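Local coordinates for protein nigritoxine (Vibrio nigripulchritudo, PDB 5M41) that acts as a bacterial toxin against crustaceans and insects and has a new fold, at residues R128-S133 against S200-D205; N604-Y609 against T723-Q728; T672-A677 against N693-M698. All blocks are in the same frame, centred on the assembly; numbering follows the deposited sequence.

Interaction 1 of 3, residues R128-S133 against S200-D205; sequences RQNFTS and STLLLD
The carboxamide of Gln129 lies flat over the methyl of Thr201: CG2 of Thr201 is 3.5 Å from CD of Gln129 and almost equally far from its OE1 and NE2. The contact sets a type I beta turn, Arg128 to Phe131, against the last turns of helix 195-203. The turn is closed by the bond from Phe131 N to Arg128 O (3.2 Å), and Gln129 and Asn130 are its two central residues. Beyond CG the Gln129 chain runs extended, which carries its amide across to the helix, where it meets the Thr201 side chain at roughly a right angle. The Thr201 hydroxyl is turned back on its own helix, bonding to Gln197 O, and this leaves the methyl to face the turn.

Leu202 makes the second half of the interface with one branch. Its CD2 rests against the turn's backbone, 3.3 Å from Gln129 O, and also touches Asn130 OD1 at 3.5 Å. The latter is a carbon-to-oxygen contact; the Asn130 amide has its polar partners in Asn102 and Asn85. Asn85 also bonds to Leu202 O, and so ties turn and helix together from a third piece of chain. Leu202 packs on Leu185 and His188 of helix 177-191 as well, and its side chain is about 10 Å from the bound magnesium ion, whose site includes Val189, Glu192 and Asp195.

No direct hydrogen bond joins the two segments. A water takes that place, 3.1 Å from Gln129 OE1 and 2.8 Å from Thr201 O, although more acceptors surround it than it has protons to give.

Interaction 2 of 3, residues N604-Y609 against T723-Q728; sequences NAFLTY and TQLMGQ
Leu725 reaches between Phe606 and Leu607. Its CD1 sits 3.7 Å from CB of Leu607, and the two leucines slide past one another in opposite directions. Both methyls approach CD2 of Phe606, CD2 of Leu725 marginally the nearer at 4.1 Å and meeting the ring obliquely, while the two side chains as a whole run at about a right angle. Leu725 points its CG away from its own backbone N (chi1 173°), and this brings both methyls across to the facing helix. One turn further on, Gln728 crosses Leu607 nearly perpendicularly: its CG lies 3.8 Å from CD1 of Leu607. The chain then bends at chi2 (57°), and its amide NE2 makes a weak hydrogen bond to Glu611. Aliphatic carbon thus does the packing, and the polar end works at the partly exposed edge.

The helices run almost parallel, 7° apart, with segment axes 10.7 Å from each other. Side chains make most of the contact, with Leu725 CD1 also reaching the Leu607 backbone at CA. Helix 603-614 follows directly on strand 594-601. It lies between helix 719-731 and helix 688-704, with Phe606 also touching Met698 and Val674, while Met726 turns from helix 719-731 to Phe670 and Val673 of helix 667-676.

Interaction 3 of 3, residues T672-A677 against N693-M698; sequences TVVENA and NIVESM
Glu675 begins its contact at CB, which lies 4.1 Å from CG2 of Val695, and the rest of its chain continues alongside the same valine. The setting is an antiparallel helical hairpin: helices 667-676 and 688-704 are consecutive in the chain, their segments meet at 161°, and the axes come within 10.1 Å. From CB the Glu675 chain is extended, with CG anti to the backbone N (chi1 -171°). CG is 4.4 Å from Val695 CG2, and CD passes on near the other branch. At the tip, OE2 comes only distantly near Val695 CG1, at 4.3 Å, so the real contact is the one at CB, while OE1 looks to Arg699 in a long, weak ion pair. The acid therefore uses its aliphatic stem to cover a buried valine and keeps its charge toward the partly exposed margin of the pair.

Deeper in the interface the contact is wholly apolar. Val674 directs CG1 between two residues of the opposite helix, 4.3 Å from CG2 of Ile694 and 4.4 Å from CG2 of Val695. These are loose separations. Ile694 also rests on Tyr609 and Ile610 of helix 603-614, while Val695 meets Ile671 one turn earlier on helix 667-676. Helix 667-676 ends just past the contact, where Ala677 takes a positive phi (48°) and the chain turns off toward its return.

On the other helix, the buried hydroxyl of Ser697 is satisfied by the backbone of its own helix, one turn back. Its OG donates to Asn693 O at 3.0 Å, and the same oxygen receives Ser697 N at 2.9 Å, the two donors approaching from opposite faces of the carbonyl plane.

In the fold
Interaction 1 stands apart, its centre 73 Å and 66 Å from those of interactions 2 and 3 and on the other side of the chain's centre. It is partly buried, joins a loop turn to a helix end near a magnesium site, and mixes amide, methyl and water. Interactions 2 and 3 are buried helix-helix contacts of one C-terminal bundle, centres 14 Å apart, and rely on branched apolar side chains with glutamine or glutamate at their partly exposed edges. They share no helix, yet they touch: Tyr609 CE2 packs on Ile694 CD1 at 3.8 Å, and Phe606 CZ on Val674 CG2 at 4.0 Å. The hairpin of interaction 3 falls in sequence between the two helices of interaction 2.

Interaction 1 of 3, residues R128-S133 against S200-D205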
ATOM      1  N   ARG A 128     -41.428  22.066   1.833  1.00 42.91           N
ATOM      2  CA  ARG A 128     -42.012  21.846   0.547  1.00 44.44           C
ATOM      3  C   ARG A 128     -41.422  20.625  -0.157  1.00 41.93           C
ATOM      4  O   ARG A 128     -42.155  19.921  -0.854  1.00 39.37           O
ATOM      5  CB  ARG A 128     -41.810  23.074  -0.323  1.00 46.91           C
ATOM      6  CG  ARG A 128     -42.709  23.076  -1.546  1.00 50.45           C
ATOM      7  CD  ARG A 128     -42.631  24.424  -2.247  1.00 54.89           C
ATOM      8  NE  ARG A 128     -43.010  24.273  -3.639  1.00 59.37           N
ATOM      9  CZ  ARG A 128     -42.159  23.971  -4.614  1.00 60.68           C
ATOM     10  NH1 ARG A 128     -40.865  23.807  -4.354  1.00 60.03           N
ATOM     11  NH2 ARG A 128     -42.608  23.838  -5.857  1.00 63.59           N
ATOM     12  N   GLN A 129     -40.112  20.417   0.018  1.00 41.72           N
ATOM     13  CA  GLN A 129     -39.344  19.276  -0.541  1.00 43.29           C
ATOM     14  C   GLN A 129     -39.878  17.925  -0.089  1.00 38.70           C
ATOM     15  O   GLN A 129     -39.587  16.913  -0.698  1.00 36.83           O
ATOM     16  CB  GLN A 129     -37.919  19.302   0.014  1.00 46.03           C
ATOM     17  CG  GLN A 129     -36.884  19.962  -0.839  1.00 50.55           C
ATOM     18  CD  GLN A 129     -35.579  20.133  -0.073  1.00 49.47           C
ATOM     19  OE1 GLN A 129     -35.372  19.572   1.022  1.00 47.30           O
ATOM     20  NE2 GLN A 129     -34.696  20.938  -0.636  1.00 56.23           N
ATOM     21  N   ASN A 130     -40.573  17.911   1.039  1.00 37.21           N
ATOM     22  CA  ASN A 130     -41.067  16.668   1.624  1.00 35.37           C
ATOM     23  C   ASN A 130     -42.306  16.117   0.934  1.00 36.00           C
ATOM     24  O   ASN A 130     -42.795  15.026   1.297  1.00 34.89           O
ATOM     25  CB  ASN A 130     -41.316  16.857   3.117  1.00 34.24           C
ATOM     26  CG  ASN A 130     -40.026  16.914   3.927  1.00 35.06           C
ATOM     27  OD1 ASN A 130     -39.040  16.303   3.555  1.00 35.57           O
ATOM     28  ND2 ASN A 130     -40.043  17.619   5.057  1.00 32.89           N
ATOM     29  N   PHE A 131     -42.796  16.855  -0.075  1.00 34.72           N
ATOM     30  CA  PHE A 131     -43.961  16.460  -0.837  1.00 35.10           C
ATOM     31  C   PHE A 131     -43.565  16.036  -2.245  1.00 35.40           C
ATOM     32  O   PHE A 131     -42.631  16.582  -2.813  1.00 36.28           O
ATOM     33  CB  PHE A 131     -44.987  17.615  -0.856  1.00 35.52           C
ATOM     34  CG  PHE A 131     -45.504  17.969   0.525  1.00 37.46           C
ATOM     35  CD1 PHE A 131     -46.570  17.265   1.097  1.00 36.88           C
ATOM     36  CD2 PHE A 131     -44.899  18.987   1.269  1.00 36.87           C
ATOM     37  CE1 PHE A 131     -47.036  17.592   2.370  1.00 38.27           C
ATOM     38  CE2 PHE A 131     -45.344  19.302   2.548  1.00 38.74           C
ATOM     39  CZ  PHE A 131     -46.417  18.601   3.103  1.00 38.16           C
ATOM     40  N   THR A 132     -44.266  15.054  -2.803  1.00 35.64           N
ATOM     41  CA  THR A 132     -44.025  14.631  -4.181  1.00 37.11           C
ATOM     42  C   THR A 132     -44.411  15.742  -5.162  1.00 39.03           C
ATOM     43  O   THR A 132     -45.066  16.722  -4.764  1.00 37.25           O
ATOM     44  CB  THR A 132     -44.833  13.368  -4.521  1.00 38.33           C
ATOM     45  OG1 THR A 132     -46.242  13.678  -4.504  1.00 37.99           O
ATOM     46  CG2 THR A 132     -44.508  12.186  -3.520  1.00 36.39           C
ATOM     47  N   SER A 133     -44.024  15.595  -6.437  1.00 39.28           N
ATOM     48  CA  SER A 133     -44.500  16.516  -7.489  1.00 43.41           C
ATOM     49  C   SER A 133     -46.011  16.620  -7.511  1.00 44.36           C
ATOM     50  O   SER A 133     -46.566  17.729  -7.558  1.00 46.01           O
ATOM     51  CB  SER A 133     -44.045  16.064  -8.864  1.00 44.62           C
ATOM     52  OG  SER A 133     -42.655  16.044  -8.894  1.00 48.11           O
ATOM     53  N   SER A 200     -31.045  11.736  -1.720  1.00 38.24           N
ATOM     54  CA  SER A 200     -29.965  12.414  -1.015  0.50 38.60           C
ATOM     55  C   SER A 200     -30.441  13.749  -0.436  1.00 39.38           C
ATOM     56  O   SER A 200     -29.977  14.162   0.651  1.00 38.61           O
ATOM     57  CB  SER A 200     -28.724  12.595  -1.906  0.50 40.06           C
ATOM     58  OG  SER A 200     -28.996  13.343  -3.071  0.50 41.78           O
ATOM     59  N   THR A 201     -31.378  14.404  -1.118  1.00 38.03           N
ATOM     60  CA  THR A 201     -31.915  15.662  -0.650  1.00 38.54           C
ATOM     61  C   THR A 201     -32.784  15.475   0.570  1.00 36.88           C
ATOM     62  O   THR A 201     -32.723  16.268   1.514  1.00 36.45           O
ATOM     63  CB  THR A 201     -32.760  16.339  -1.750  1.00 42.70           C
ATOM     64  OG1 THR A 201     -31.890  16.696  -2.803  1.00 47.39           O
ATOM     65  CG2 THR A 201     -33.414  17.623  -1.246  1.00 43.77           C
ATOM     66  N   LEU A 202     -33.615  14.441   0.531  1.00 36.04           N
ATOM     67  CA  LEU A 202     -34.541  14.144   1.619  1.00 35.58           C
ATOM     68  C   LEU A 202     -33.879  13.607   2.882  1.00 33.74           C
ATOM     69  O   LEU A 202     -34.514  13.544   3.943  1.00 32.30           O
ATOM     70  CB  LEU A 202     -35.643  13.187   1.140  1.00 36.44           C
ATOM     71  CG  LEU A 202     -36.636  13.838   0.153  1.00 39.31           C
ATOM     72  CD1 LEU A 202     -37.561  12.788  -0.442  1.00 39.31           C
ATOM     73  CD2 LEU A 202     -37.461  14.907   0.813  1.00 40.05           C
ATOM     74  N   LEU A 203     -32.605  13.245   2.770  1.00 32.85           N
ATOM     75  CA  LEU A 203     -31.851  12.708   3.903  1.00 32.36           C
ATOM     76  C   LEU A 203     -30.739  13.658   4.385  1.00 33.19           C
ATOM     77  O   LEU A 203     -30.087  13.398   5.381  1.00 33.32           O
ATOM     78  CB  LEU A 203     -31.270  11.323   3.548  1.00 32.32           C
ATOM     79  CG  LEU A 203     -32.235  10.132   3.404  1.00 31.59           C
ATOM     80  CD1 LEU A 203     -31.508   8.895   2.914  1.00 32.66           C
ATOM     81  CD2 LEU A 203     -32.916   9.819   4.726  1.00 32.75           C
ATOM     82  N   LEU A 204     -30.500  14.740   3.653  1.00 34.66           N
ATOM     83  CA  LEU A 204     -29.388  15.662   3.952  1.00 34.50           C
ATOM     84  C   LEU A 204     -29.236  15.973   5.441  1.00 34.89           C
ATOM     85  O   LEU A 204     -28.160  15.798   6.026  1.00 33.95           O
ATOM     86  CB  LEU A 204     -29.566  16.972   3.152  1.00 35.70           C
ATOM     87  CG  LEU A 204     -28.592  18.129   3.445  1.00 36.49           C
ATOM     88  CD1 LEU A 204     -27.173  17.700   3.081  1.00 35.74           C
ATOM     89  CD2 LEU A 204     -28.983  19.426   2.704  1.00 35.87           C
ATOM     90  N   ASP A 205     -30.311  16.440   6.066  1.00 36.19           N
ATOM     91  CA  ASP A 205     -30.244  16.818   7.475  1.00 36.18           C
ATOM     92  C   ASP A 205     -30.713  15.712   8.417  1.00 35.60           C
ATOM     93  O   ASP A 205     -30.438  15.777   9.593  1.00 35.42           O
ATOM     94  CB  ASP A 205     -31.005  18.112   7.728  1.00 38.66           C
ATOM     95  CG  ASP A 205     -30.159  19.350   7.407  1.00 42.07           C
ATOM     96  OD1 ASP A 205     -29.458  19.817   8.319  1.00 44.32           O
ATOM     97  OD2 ASP A 205     -30.208  19.862   6.259  1.00 41.96           O
TER
HETATM   98  O   HOH W   1     -32.405  19.023   1.777  1.00 28.47           O

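Interaction 2 of 3, residues N604-Y609 against T723-Q728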
ATOM      1  N   ASN A 604      30.658 -17.389   4.231  1.00 44.47           N
ATOM      2  CA  ASN A 604      30.260 -16.664   5.428  1.00 45.86           C
ATOM      3  C   ASN A 604      29.408 -15.448   5.107  1.00 45.63           C
ATOM      4  O   ASN A 604      28.510 -15.099   5.890  1.00 46.49           O
ATOM      5  CB  ASN A 604      31.474 -16.301   6.305  1.00 47.42           C
ATOM      6  CG  ASN A 604      32.074 -17.521   7.007  1.00 50.13           C
ATOM      7  OD1 ASN A 604      31.359 -18.398   7.486  1.00 50.06           O
ATOM      8  ND2 ASN A 604      33.394 -17.575   7.069  1.00 52.06           N
ATOM      9  N   ALA A 605      29.656 -14.826   3.953  1.00 43.41           N
ATOM     10  CA  ALA A 605      28.857 -13.659   3.567  1.00 44.91           C
ATOM     11  C   ALA A 605      27.431 -14.163   3.350  1.00 44.00           C
ATOM     12  O   ALA A 605      26.483 -13.570   3.867  1.00 43.14           O
ATOM     13  CB  ALA A 605      29.398 -12.984   2.310  1.00 41.67           C
ATOM     14  N   PHE A 606      27.321 -15.270   2.604  1.00 41.84           N
ATOM     15  CA  PHE A 606      26.040 -15.894   2.294  1.00 42.46           C
ATOM     16  C   PHE A 606      25.376 -16.358   3.591  1.00 41.75           C
ATOM     17  O   PHE A 606      24.218 -16.040   3.843  1.00 40.29           O
ATOM     18  CB  PHE A 606      26.220 -17.075   1.313  1.00 41.46           C
ATOM     19  CG  PHE A 606      24.913 -17.735   0.891  1.00 41.81           C
ATOM     20  CD1 PHE A 606      24.059 -17.122  -0.049  1.00 40.05           C
ATOM     21  CD2 PHE A 606      24.531 -18.967   1.426  1.00 41.12           C
ATOM     22  CE1 PHE A 606      22.866 -17.727  -0.443  1.00 39.44           C
ATOM     23  CE2 PHE A 606      23.338 -19.574   1.030  1.00 40.40           C
ATOM     24  CZ  PHE A 606      22.507 -18.963   0.098  1.00 39.69           C
ATOM     25  N   LEU A 607      26.140 -17.070   4.423  1.00 42.33           N
ATOM     26  CA  LEU A 607      25.630 -17.574   5.708  1.00 44.69           C
ATOM     27  C   LEU A 607      25.050 -16.435   6.554  1.00 45.59           C
ATOM     28  O   LEU A 607      23.921 -16.544   7.059  1.00 47.09           O
ATOM     29  CB  LEU A 607      26.712 -18.346   6.506  1.00 43.52           C
ATOM     30  CG  LEU A 607      26.352 -18.821   7.923  1.00 46.12           C
ATOM     31  CD1 LEU A 607      25.106 -19.718   7.918  1.00 44.89           C
ATOM     32  CD2 LEU A 607      27.528 -19.506   8.630  1.00 44.47           C
ATOM     33  N   THR A 608      25.815 -15.355   6.692  1.00 45.54           N
ATOM     34  CA  THR A 608      25.418 -14.228   7.534  1.00 46.64           C
ATOM     35  C   THR A 608      24.169 -13.595   6.968  1.00 45.50           C
ATOM     36  O   THR A 608      23.202 -13.355   7.702  1.00 45.09           O
ATOM     37  CB  THR A 608      26.535 -13.171   7.679  1.00 46.69           C
ATOM     38  OG1 THR A 608      27.658 -13.769   8.341  1.00 48.21           O
ATOM     39  CG2 THR A 608      26.058 -11.989   8.531  1.00 47.05           C
ATOM     40  N   TYR A 609      24.176 -13.342   5.666  1.00 43.12           N
ATOM     41  CA  TYR A 609      23.011 -12.689   5.068  1.00 42.71           C
ATOM     42  C   TYR A 609      21.750 -13.531   5.258  1.00 42.55           C
ATOM     43  O   TYR A 609      20.732 -13.016   5.704  1.00 43.93           O
ATOM     44  CB  TYR A 609      23.235 -12.297   3.601  1.00 41.07           C
ATOM     45  CG  TYR A 609      22.001 -11.691   2.965  1.00 41.10           C
ATOM     46  CD1 TYR A 609      21.667 -10.348   3.175  1.00 40.92           C
ATOM     47  CD2 TYR A 609      21.148 -12.468   2.182  1.00 40.99           C
ATOM     48  CE1 TYR A 609      20.526  -9.795   2.610  1.00 41.65           C
ATOM     49  CE2 TYR A 609      20.001 -11.928   1.608  1.00 41.81           C
ATOM     50  CZ  TYR A 609      19.699 -10.589   1.821  1.00 41.83           C
ATOM     51  OH  TYR A 609      18.557 -10.045   1.249  1.00 44.57           O
ATOM     52  N   THR A 723      28.022 -28.937   3.352  1.00 46.10           N
ATOM     53  CA  THR A 723      27.071 -29.619   4.245  1.00 48.20           C
ATOM     54  C   THR A 723      26.888 -28.836   5.545  1.00 47.53           C
ATOM     55  O   THR A 723      25.777 -28.796   6.104  1.00 49.82           O
ATOM     56  CB  THR A 723      27.511 -31.068   4.599  1.00 49.74           C
ATOM     57  OG1 THR A 723      28.801 -31.036   5.208  1.00 52.97           O
ATOM     58  CG2 THR A 723      27.550 -31.978   3.360  1.00 48.69           C
ATOM     59  N   GLN A 724      27.971 -28.230   6.040  1.00 46.52           N
ATOM     60  CA  GLN A 724      27.893 -27.396   7.255  1.00 47.06           C
ATOM     61  C   GLN A 724      26.989 -26.190   6.996  1.00 44.48           C
ATOM     62  O   GLN A 724      26.057 -25.907   7.757  1.00 45.16           O
ATOM     63  CB  GLN A 724      29.291 -26.930   7.714  1.00 48.02           C
ATOM     64  CG  GLN A 724      29.277 -26.220   9.068  1.00 50.70           C
ATOM     65  CD  GLN A 724      30.553 -25.419   9.358  1.00 54.47           C
ATOM     66  OE1 GLN A 724      31.526 -25.469   8.600  1.00 55.30           O
ATOM     67  NE2 GLN A 724      30.537 -24.654  10.452  1.00 53.64           N
ATOM     68  N   LEU A 725      27.261 -25.500   5.896  1.00 43.04           N
ATOM     69  CA  LEU A 725      26.489 -24.319   5.491  1.00 44.72           C
ATOM     70  C   LEU A 725      24.996 -24.609   5.368  1.00 43.53           C
ATOM     71  O   LEU A 725      24.171 -23.910   5.964  1.00 44.39           O
ATOM     72  CB  LEU A 725      26.997 -23.774   4.151  1.00 44.28           C
ATOM     73  CG  LEU A 725      26.183 -22.642   3.504  1.00 45.34           C
ATOM     74  CD1 LEU A 725      26.250 -21.370   4.346  1.00 44.89           C
ATOM     75  CD2 LEU A 725      26.753 -22.353   2.126  1.00 45.74           C
ATOM     76  N   MET A 726      24.660 -25.624   4.579  1.00 42.53           N
ATOM     77  CA  MET A 726      23.257 -25.979   4.336  1.00 43.27           C
ATOM     78  C   MET A 726      22.573 -26.498   5.595  1.00 42.48           C
ATOM     79  O   MET A 726      21.422 -26.180   5.838  1.00 43.46           O
ATOM     80  CB  MET A 726      23.114 -26.979   3.185  1.00 43.13           C
ATOM     81  CG  MET A 726      23.588 -26.462   1.838  1.00 45.18           C
ATOM     82  SD  MET A 726      22.710 -24.970   1.312  1.00 52.45           S
ATOM     83  CE  MET A 726      21.515 -25.648   0.182  1.00 47.79           C
ATOM     84  N   GLY A 727      23.280 -27.299   6.377  1.00 43.25           N
ATOM     85  CA  GLY A 727      22.774 -27.790   7.652  1.00 43.19           C
ATOM     86  C   GLY A 727      22.285 -26.642   8.502  1.00 45.74           C
ATOM     87  O   GLY A 727      21.175 -26.702   9.066  1.00 45.31           O
ATOM     88  N   GLN A 728      23.093 -25.578   8.562  1.00 44.55           N
ATOM     89  CA  GLN A 728      22.768 -24.411   9.358  1.00 46.91           C
ATOM     90  C   GLN A 728      21.627 -23.614   8.720  1.00 46.64           C
ATOM     91  O   GLN A 728      20.626 -23.282   9.386  1.00 44.15           O
ATOM     92  CB  GLN A 728      24.001 -23.509   9.599  1.00 47.88           C
ATOM     93  CG  GLN A 728      23.678 -22.226  10.387  1.00 49.56           C
ATOM     94  CD  GLN A 728      23.039 -22.502  11.752  1.00 51.78           C
ATOM     95  OE1 GLN A 728      23.309 -23.517  12.362  1.00 55.03           O
ATOM     96  NE2 GLN A 728      22.179 -21.606  12.213  1.00 51.48           N
TER

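Interaction 3 of 3, residues T672-A677 against N693-M698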
ATOM      1  N   THR A 672      18.523 -24.831  -6.831  1.00 42.52           N
ATOM      2  CA  THR A 672      17.146 -25.348  -6.687  1.00 43.74           C
ATOM      3  C   THR A 672      16.688 -25.286  -5.223  1.00 43.32           C
ATOM      4  O   THR A 672      15.611 -24.809  -4.930  1.00 44.24           O
ATOM      5  CB  THR A 672      17.032 -26.784  -7.221  1.00 45.80           C
ATOM      6  OG1 THR A 672      17.398 -26.795  -8.610  1.00 47.29           O
ATOM      7  CG2 THR A 672      15.593 -27.335  -7.059  1.00 44.43           C
ATOM      8  N   VAL A 673      17.525 -25.734  -4.297  1.00 42.60           N
ATOM      9  CA  VAL A 673      17.144 -25.699  -2.888  1.00 42.28           C
ATOM     10  C   VAL A 673      17.059 -24.247  -2.387  1.00 42.12           C
ATOM     11  O   VAL A 673      16.073 -23.849  -1.753  1.00 41.43           O
ATOM     12  CB  VAL A 673      18.051 -26.614  -2.029  1.00 44.12           C
ATOM     13  CG1 VAL A 673      17.828 -26.388  -0.542  1.00 44.29           C
ATOM     14  CG2 VAL A 673      17.747 -28.078  -2.352  1.00 45.40           C
ATOM     15  N   VAL A 674      18.051 -23.430  -2.734  1.00 41.16           N
ATOM     16  CA  VAL A 674      18.099 -22.055  -2.246  1.00 41.38           C
ATOM     17  C   VAL A 674      16.847 -21.282  -2.669  1.00 42.52           C
ATOM     18  O   VAL A 674      16.237 -20.571  -1.861  1.00 42.84           O
ATOM     19  CB  VAL A 674      19.377 -21.333  -2.751  1.00 40.10           C
ATOM     20  CG1 VAL A 674      19.230 -19.819  -2.625  1.00 40.13           C
ATOM     21  CG2 VAL A 674      20.584 -21.822  -1.968  1.00 40.98           C
ATOM     22  N   GLU A 675      16.504 -21.424  -3.948  1.00 42.82           N
ATOM     23  CA  GLU A 675      15.347 -20.811  -4.565  1.00 45.32           C
ATOM     24  C   GLU A 675      14.031 -21.219  -3.871  1.00 47.02           C
ATOM     25  O   GLU A 675      13.168 -20.392  -3.647  1.00 45.86           O
ATOM     26  CB  GLU A 675      15.298 -21.239  -6.026  1.00 48.60           C
ATOM     27  CG  GLU A 675      14.275 -20.519  -6.878  1.00 54.72           C
ATOM     28  CD  GLU A 675      14.376 -20.912  -8.346  1.00 62.31           C
ATOM     29  OE1 GLU A 675      14.713 -22.093  -8.619  1.00 65.21           O
ATOM     30  OE2 GLU A 675      14.120 -20.047  -9.228  1.00 64.44           O
ATOM     31  N   ASN A 676      13.902 -22.492  -3.527  1.00 47.36           N
ATOM     32  CA  ASN A 676      12.743 -22.953  -2.772  1.00 50.28           C
ATOM     33  C   ASN A 676      12.699 -22.479  -1.314  1.00 46.63           C
ATOM     34  O   ASN A 676      11.632 -22.461  -0.725  1.00 47.06           O
ATOM     35  CB  ASN A 676      12.630 -24.469  -2.806  1.00 51.37           C
ATOM     36  CG  ASN A 676      11.381 -24.976  -2.079  1.00 57.53           C
ATOM     37  OD1 ASN A 676      10.244 -24.752  -2.528  1.00 59.90           O
ATOM     38  ND2 ASN A 676      11.585 -25.643  -0.945  1.00 50.65           N
ATOM     39  N   ALA A 677      13.842 -22.113  -0.724  1.00 43.84           N
ATOM     40  CA  ALA A 677      13.836 -21.617   0.673  1.00 42.96           C
ATOM     41  C   ALA A 677      13.018 -22.537   1.639  1.00 44.50           C
ATOM     42  O   ALA A 677      12.109 -22.066   2.319  1.00 44.82           O
ATOM     43  CB  ALA A 677      13.267 -20.196   0.705  1.00 42.15           C
ATOM     44  N   ASN A 693      17.222 -12.076  -7.054  1.00 41.24           N
ATOM     45  CA  ASN A 693      18.532 -11.497  -7.330  1.00 42.22           C
ATOM     46  C   ASN A 693      19.703 -12.361  -6.857  1.00 40.51           C
ATOM     47  O   ASN A 693      20.725 -12.405  -7.520  1.00 42.00           O
ATOM     48  CB  ASN A 693      18.628 -10.079  -6.775  1.00 41.76           C
ATOM     49  CG  ASN A 693      17.990  -9.069  -7.692  1.00 42.65           C
ATOM     50  OD1 ASN A 693      18.342  -8.979  -8.855  1.00 43.87           O
ATOM     51  ND2 ASN A 693      17.056  -8.298  -7.172  1.00 46.47           N
ATOM     52  N   ILE A 694      19.551 -13.055  -5.721  1.00 41.21           N
ATOM     53  CA  ILE A 694      20.569 -13.998  -5.249  1.00 39.59           C
ATOM     54  C   ILE A 694      20.787 -15.092  -6.305  1.00 40.70           C
ATOM     55  O   ILE A 694      21.931 -15.434  -6.663  1.00 41.11           O
ATOM     56  CB  ILE A 694      20.152 -14.628  -3.911  1.00 39.58           C
ATOM     57  CG1 ILE A 694      20.351 -13.640  -2.757  1.00 38.35           C
ATOM     58  CG2 ILE A 694      20.865 -15.963  -3.657  1.00 39.75           C
ATOM     59  CD1 ILE A 694      19.802 -14.148  -1.442  1.00 39.99           C
ATOM     60  N   VAL A 695      19.677 -15.621  -6.793  1.00 41.14           N
ATOM     61  CA  VAL A 695      19.656 -16.719  -7.731  1.00 40.59           C
ATOM     62  C   VAL A 695      20.162 -16.240  -9.101  1.00 42.28           C
ATOM     63  O   VAL A 695      21.052 -16.861  -9.712  1.00 40.74           O
ATOM     64  CB  VAL A 695      18.222 -17.317  -7.785  1.00 42.92           C
ATOM     65  CG1 VAL A 695      18.026 -18.203  -9.001  1.00 44.54           C
ATOM     66  CG2 VAL A 695      17.958 -18.125  -6.511  1.00 43.11           C
ATOM     67  N   GLU A 696      19.601 -15.137  -9.572  1.00 41.98           N
ATOM     68  CA  GLU A 696      20.012 -14.554 -10.851  1.00 46.55           C
ATOM     69  C   GLU A 696      21.508 -14.222 -10.854  1.00 44.78           C
ATOM     70  O   GLU A 696      22.162 -14.460 -11.856  1.00 43.77           O
ATOM     71  CB  GLU A 696      19.170 -13.319 -11.181  1.00 47.86           C
ATOM     72  CG  GLU A 696      19.559 -12.590 -12.458  1.00 57.82           C
ATOM     73  CD  GLU A 696      18.659 -11.388 -12.734  1.00 67.93           C
ATOM     74  OE1 GLU A 696      18.442 -10.570 -11.808  1.00 68.01           O
ATOM     75  OE2 GLU A 696      18.155 -11.259 -13.876  1.00 77.07           O
ATOM     76  N   SER A 697      22.044 -13.705  -9.738  1.00 43.69           N
ATOM     77  CA  SER A 697      23.503 -13.486  -9.595  1.00 43.65           C
ATOM     78  C   SER A 697      24.254 -14.775  -9.834  1.00 43.95           C
ATOM     79  O   SER A 697      25.254 -14.799 -10.547  1.00 41.24           O
ATOM     80  CB  SER A 697      23.877 -13.019  -8.192  1.00 44.81           C
ATOM     81  OG  SER A 697      23.556 -11.667  -7.997  1.00 49.54           O
ATOM     82  N   MET A 698      23.776 -15.849  -9.217  1.00 41.46           N
ATOM     83  CA  MET A 698      24.450 -17.133  -9.348  1.00 43.40           C
ATOM     84  C   MET A 698      24.463 -17.653 -10.781  1.00 43.46           C
ATOM     85  O   MET A 698      25.504 -18.089 -11.274  1.00 44.51           O
ATOM     86  CB  MET A 698      23.839 -18.132  -8.384  1.00 43.27           C
ATOM     87  CG  MET A 698      24.113 -17.702  -6.955  1.00 42.28           C
ATOM     88  SD  MET A 698      23.318 -18.838  -5.816  1.00 44.11           S
ATOM     89  CE  MET A 698      23.846 -18.131  -4.267  1.00 40.85           C
TER